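Local coordinates for protein 4-phosphoerythronate dehydrogenase (Lactobacillus jensenii, PDB 4PRK) that probably reduces pyruvate to D-lactate with NADH as a D-lactate dehydrogenase of the D-isomer-specific 2-hydroxyacid dehydrogenase family, at residues A[112-117]-A[229-234]; A[257-262]-A[293-298]. All blocks are in the same frame, centred on the assembly; numbering follows the deposited sequence.

Interaction 1: residues A[112-117]-A[229-234]; sequences TQAMYL and ILINAA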
loop_
_atom_site.group_PDB
_atom_site.type_symbol
_atom_site.label_atom_id
_atom_site.label_comp_id
_atom_site.label_asym_id
_atom_site.label_seq_id
_atom_site.Cartn_x
_atom_site.Cartn_y
_atom_site.Cartn_z
ATOM N N THR A 112 5.518 -5.585 14.429
ATOM C CA THR A 112 4.984 -6.800 15.026
ATOM C C THR A 112 4.764 -6.617 16.516
ATOM O O THR A 112 3.681 -6.948 17.068
ATOM C CB THR A 112 5.990 -7.962 14.825
ATOM O OG1 THR A 112 6.014 -8.324 13.466
ATOM C CG2 THR A 112 5.636 -9.147 15.591
ATOM N N GLN A 113 5.785 -6.106 17.199
ATOM C CA GLN A 113 5.657 -5.897 18.654
ATOM C C GLN A 113 4.581 -4.875 18.987
ATOM O O GLN A 113 3.738 -5.129 19.862
ATOM C CB GLN A 113 6.975 -5.446 19.261
ATOM C CG GLN A 113 7.944 -6.587 19.402
ATOM C CD GLN A 113 9.192 -6.249 20.241
ATOM O OE1 GLN A 113 9.157 -5.413 21.133
ATOM N NE2 GLN A 113 10.304 -6.938 19.951
ATOM N N ALA A 114 4.547 -3.767 18.244
ATOM C CA ALA A 114 3.481 -2.781 18.427
ATOM C C ALA A 114 2.071 -3.358 18.235
ATOM O O ALA A 114 1.168 -3.011 19.003
ATOM C CB ALA A 114 3.640 -1.566 17.534
ATOM N N MET A 115 1.891 -4.226 17.230
ATOM C CA MET A 115 0.568 -4.734 16.949
ATOM C C MET A 115 0.163 -5.707 18.040
ATOM O O MET A 115 -0.939 -5.633 18.547
ATOM C CB MET A 115 0.460 -5.430 15.596
ATOM C CG MET A 115 1.241 -4.743 14.523
ATOM S SD MET A 115 0.443 -4.913 12.961
ATOM C CE MET A 115 -0.816 -3.710 13.561
ATOM N N TYR A 116 1.044 -6.627 18.379
ATOM C CA TYR A 116 0.763 -7.537 19.511
ATOM C C TYR A 116 0.347 -6.795 20.787
ATOM O O TYR A 116 -0.686 -7.102 21.407
ATOM C CB TYR A 116 1.945 -8.445 19.772
ATOM C CG TYR A 116 1.786 -9.400 20.923
ATOM C CD1 TYR A 116 2.039 -8.976 22.177
ATOM C CD2 TYR A 116 1.507 -10.748 20.720
ATOM C CE1 TYR A 116 1.930 -9.805 23.259
ATOM C CE2 TYR A 116 1.426 -11.633 21.786
ATOM C CZ TYR A 116 1.632 -11.122 23.056
ATOM O OH TYR A 116 1.601 -11.849 24.152
ATOM N N LEU A 117 1.146 -5.821 21.182
ATOM C CA LEU A 117 0.816 -5.047 22.374
ATOM C C LEU A 117 -0.442 -4.263 22.223
ATOM O O LEU A 117 -1.164 -4.164 23.172
ATOM C CB LEU A 117 1.959 -4.131 22.784
ATOM C CG LEU A 117 3.208 -4.904 23.134
ATOM C CD1 LEU A 117 4.397 -4.009 23.313
ATOM C CD2 LEU A 117 2.930 -5.757 24.384
ATOM N N ILE A 229 1.955 3.245 23.454
ATOM C CA ILE A 229 2.767 2.048 23.340
ATOM C C ILE A 229 4.118 2.546 22.872
ATOM O O ILE A 229 4.189 3.267 21.863
ATOM C CB ILE A 229 2.192 1.094 22.282
ATOM C CG1 ILE A 229 0.783 0.643 22.645
ATOM C CG2 ILE A 229 3.110 -0.114 22.067
ATOM C CD1 ILE A 229 0.100 -0.241 21.607
ATOM N N LEU A 230 5.162 2.216 23.631
ATOM C CA LEU A 230 6.486 2.669 23.335
ATOM C C LEU A 230 7.253 1.498 22.741
ATOM O O LEU A 230 7.261 0.438 23.311
ATOM C CB LEU A 230 7.227 3.144 24.603
ATOM C CG LEU A 230 8.721 3.508 24.305
ATOM C CD1 LEU A 230 8.800 4.637 23.287
ATOM C CD2 LEU A 230 9.537 3.919 25.542
ATOM N N ILE A 231 7.907 1.700 21.605
ATOM C CA ILE A 231 8.709 0.644 20.991
ATOM C C ILE A 231 10.119 1.152 20.860
ATOM O O ILE A 231 10.311 2.184 20.283
ATOM C CB ILE A 231 8.188 0.305 19.580
ATOM C CG1 ILE A 231 6.758 -0.221 19.592
ATOM C CG2 ILE A 231 9.119 -0.700 18.906
ATOM C CD1 ILE A 231 6.547 -1.532 20.309
ATOM N N ASN A 232 11.104 0.415 21.376
ATOM C CA ASN A 232 12.541 0.690 21.161
ATOM C C ASN A 232 13.288 -0.521 20.593
ATOM O O ASN A 232 13.669 -1.472 21.314
ATOM C CB ASN A 232 13.248 1.052 22.454
ATOM C CG ASN A 232 14.670 1.527 22.218
ATOM O OD1 ASN A 232 15.046 1.871 21.081
ATOM N ND2 ASN A 232 15.462 1.566 23.277
ATOM N N ALA A 233 13.538 -0.434 19.301
ATOM C CA ALA A 233 14.373 -1.367 18.589
ATOM C C ALA A 233 15.584 -0.657 18.020
ATOM O O ALA A 233 16.221 -1.176 17.087
ATOM C CB ALA A 233 13.610 -2.040 17.476
ATOM N N ALA A 234 15.920 0.473 18.617
ATOM C CA ALA A 234 17.102 1.205 18.232
ATOM C C ALA A 234 18.265 0.969 19.200
ATOM O O ALA A 234 19.109 0.155 18.935
ATOM C CB ALA A 234 16.785 2.686 18.117
#
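Ile231 drives its CD1 methyl against the helical backbone at Ala114, with CD1 3.6 Å from Ala114 N. The methyl of Ala114 lies against the same side chain, its CB 4.0 Å from Ile231 CG1. Gln113 touches only through the root of its chain, CB to Ile231 CD1 at 4.1 Å. One turn further on, Leu117 CB packs on Ile229 CG2 at 4.2 Å. Ile229 CD1 reaches the main chain instead and lies 3.9 Å from Ala114 O. The two isoleucines start alike, with CG1 anti to the carbonyl carbon, but end differently. The chain of Ile229 is extended (chi2 176°). That of Ile231 is bent (chi2 -64°). The side chains meet through apolar groups, two of whose methyls rest on the helix main chain, and the contact is buried. The axes of helix segment 112-117 and strand 229-232 come within 9.0 Å of each other, at 156° and so roughly antiparallel. This is helix-on-sheet packing in a Rossmann-type domain. Strand 229-232 lies between strands 201-204 and 255-258 in the parallel sheet. Ile201 also touches Ala114 and Ile229. Tyr116 stacks on Tyr116 of the second subunit, which places helix 103-118 between the sheet and that subunit.

Interaction 2: residues A[257-262]-A[293-298]; sequences GLDTLA and TPHSAY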
loop_
_atom_site.group_PDB
_atom_site.type_symbol
_atom_site.label_atom_id
_atom_site.label_comp_id
_atom_site.label_asym_id
_atom_site.label_seq_id
_atom_site.Cartn_x
_atom_site.Cartn_y
_atom_site.Cartn_z
ATOM N N GLY A 257 7.534 -2.367 23.947
ATOM C CA GLY A 257 8.221 -3.449 23.232
ATOM C C GLY A 257 9.691 -3.055 23.039
ATOM O O GLY A 257 10.014 -2.056 22.362
ATOM N N LEU A 258 10.586 -3.817 23.670
ATOM C CA LEU A 258 11.992 -3.452 23.704
ATOM C C LEU A 258 12.762 -4.555 23.073
ATOM O O LEU A 258 12.635 -5.687 23.505
ATOM C CB LEU A 258 12.472 -3.250 25.141
ATOM C CG LEU A 258 11.518 -2.414 26.032
ATOM C CD1 LEU A 258 11.888 -2.533 27.480
ATOM C CD2 LEU A 258 11.512 -0.958 25.657
ATOM N N ASP A 259 13.566 -4.249 22.065
ATOM C CA ASP A 259 14.503 -5.265 21.525
ATOM C C ASP A 259 15.899 -5.015 22.077
ATOM O O ASP A 259 16.838 -5.728 21.744
ATOM C CB ASP A 259 14.567 -5.163 20.013
ATOM C CG ASP A 259 15.311 -6.325 19.382
ATOM O OD1 ASP A 259 14.958 -7.492 19.708
ATOM O OD2 ASP A 259 16.241 -6.068 18.556
ATOM N N THR A 260 16.024 -3.969 22.893
ATOM C CA THR A 260 17.295 -3.505 23.397
ATOM C C THR A 260 17.015 -2.756 24.685
ATOM O O THR A 260 15.943 -2.185 24.799
ATOM C CB THR A 260 17.955 -2.546 22.435
ATOM O OG1 THR A 260 19.200 -2.126 22.983
ATOM C CG2 THR A 260 17.055 -1.293 22.168
ATOM N N LEU A 261 17.954 -2.813 25.644
ATOM C CA LEU A 261 17.804 -2.276 27.012
ATOM C C LEU A 261 19.157 -1.777 27.477
ATOM O O LEU A 261 20.150 -2.381 27.167
ATOM C CB LEU A 261 17.405 -3.388 28.022
ATOM C CG LEU A 261 15.951 -3.820 28.182
ATOM C CD1 LEU A 261 15.836 -5.037 29.073
ATOM C CD2 LEU A 261 15.080 -2.687 28.688
ATOM N N ALA A 262 19.182 -0.705 28.228
ATOM C CA ALA A 262 20.409 -0.239 28.882
ATOM C C ALA A 262 21.040 -1.369 29.700
ATOM O O ALA A 262 20.331 -2.115 30.382
ATOM C CB ALA A 262 20.105 0.950 29.788
ATOM N N THR A 293 12.793 -8.742 23.643
ATOM C CA THR A 293 13.527 -9.657 22.822
ATOM C C THR A 293 15.001 -9.322 22.917
ATOM O O THR A 293 15.368 -8.167 23.178
ATOM C CB THR A 293 13.088 -9.572 21.336
ATOM O OG1 THR A 293 12.942 -8.204 20.931
ATOM C CG2 THR A 293 11.749 -10.323 21.146
ATOM N N PRO A 294 15.861 -10.321 22.712
ATOM C CA PRO A 294 17.295 -10.159 22.888
ATOM C C PRO A 294 18.005 -9.595 21.695
ATOM O O PRO A 294 18.779 -10.303 21.066
ATOM C CB PRO A 294 17.769 -11.599 23.144
ATOM C CG PRO A 294 16.766 -12.455 22.481
ATOM C CD PRO A 294 15.527 -11.665 22.253
ATOM N N HIS A 295 17.725 -8.329 21.381
ATOM C CA HIS A 295 18.335 -7.637 20.258
ATOM C C HIS A 295 18.303 -8.531 19.013
ATOM O O HIS A 295 19.285 -8.656 18.285
ATOM C CB HIS A 295 19.776 -7.142 20.591
ATOM C CG HIS A 295 20.054 -5.735 20.131
ATOM N ND1 HIS A 295 19.880 -5.322 18.819
ATOM C CD2 HIS A 295 20.459 -4.637 20.812
ATOM C CE1 HIS A 295 20.152 -4.031 18.719
ATOM N NE2 HIS A 295 20.512 -3.593 19.910
ATOM N N SER A 296 17.150 -9.118 18.736
ATOM C CA SER A 296 17.032 -9.943 17.585
ATOM C C SER A 296 16.195 -9.293 16.459
ATOM O O SER A 296 15.726 -10.004 15.514
ATOM C CB SER A 296 16.441 -11.293 18.030
ATOM O OG SER A 296 15.121 -11.169 18.641
ATOM N N ALA A 297 15.930 -7.979 16.520
ATOM C CA ALA A 297 15.116 -7.386 15.399
ATOM C C ALA A 297 15.815 -7.690 14.048
ATOM O O ALA A 297 15.190 -7.975 13.034
ATOM C CB ALA A 297 14.916 -5.884 15.576
ATOM N N TYR A 298 17.130 -7.667 14.034
ATOM C CA TYR A 298 17.881 -7.902 12.797
ATOM C C TYR A 298 17.831 -9.355 12.303
ATOM O O TYR A 298 18.230 -9.614 11.175
ATOM C CB TYR A 298 19.377 -7.535 13.000
ATOM C CG TYR A 298 20.080 -8.690 13.714
ATOM C CD1 TYR A 298 20.035 -8.828 15.097
ATOM C CD2 TYR A 298 20.720 -9.685 12.990
ATOM C CE1 TYR A 298 20.626 -9.905 15.725
ATOM C CE2 TYR A 298 21.294 -10.778 13.612
ATOM C CZ TYR A 298 21.240 -10.892 14.966
ATOM O OH TYR A 298 21.804 -12.010 15.551
#
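Asp259 sends its carboxylate into the turn formed by 293-298, where several donors meet it. Its CG lies anti to the backbone N (chi1 -170°). OD1 accepts from Ser296 N at 2.9 Å, on its syn lone pair. OD2 accepts from Ala297 N at 2.8 Å, with the N-H pointing well at it (158°) but from above the carboxylate plane. The hydroxyl of Thr293 also donates to OD1. That bond is modelled very short, and its exact length is doubtful. Ala297 CB closes in on OD2 at 3.3 Å. Behind this cluster Thr293 N bonds to Leu258 O at 3.1 Å, nearly straight (162°). The loop after strand 290-292, leading to helix 301-319, is thus tied to the C-terminal end of the neighbouring strand 255-258 in the parallel sheet of the Rossmann-type domain. Pro294 centres an inverse gamma turn, which swings the chain round toward the carboxylate.

The other side is looser. His295 is partly exposed and lies alongside Thr260, both side chains pointing the same way. His295 CD2 is 3.6 Å from Thr260 OG1. That hydroxyl is hydrogen-bonded to Glu264. His295 ND1 stays 3.7 Å from Asp259 OD2. Loop residues Phe268 and Phe269 also touch His295.

An alanine in place of Asp259 would probably leave the N-H groups of Ser296 and Ala297 and the hydroxyl of Thr293 without this acceptor, and loop 293-298 freer to shift. The chemistry is that of one buried carboxylate gripped through both oxygens, its rotation fixed while it fixes the loop's path in return.

Interactions 1 and 2 lie in one Rossmann-type domain, their centres about 10 Å apart. They meet edge to edge in the sheet, where strands 229-232 and 255-258 are neighbours. Asn232 N probably bonds to Gly257 O at 2.9 Å. Asn232 O probably bonds to Asp259 N, also at 2.9 Å. Gln113 joins them a second way. Its OE1 packs 3.0 Å from Gly257 CA, and its NE2 makes a weak hydrogen bond to Thr293 OG1. Interaction 1 backs the sheet with a helix. Interaction 2 lies at the strands' C-terminal ends, where Rossmann domains usually bind their dinucleotide. Both contacts also touch the second subunit.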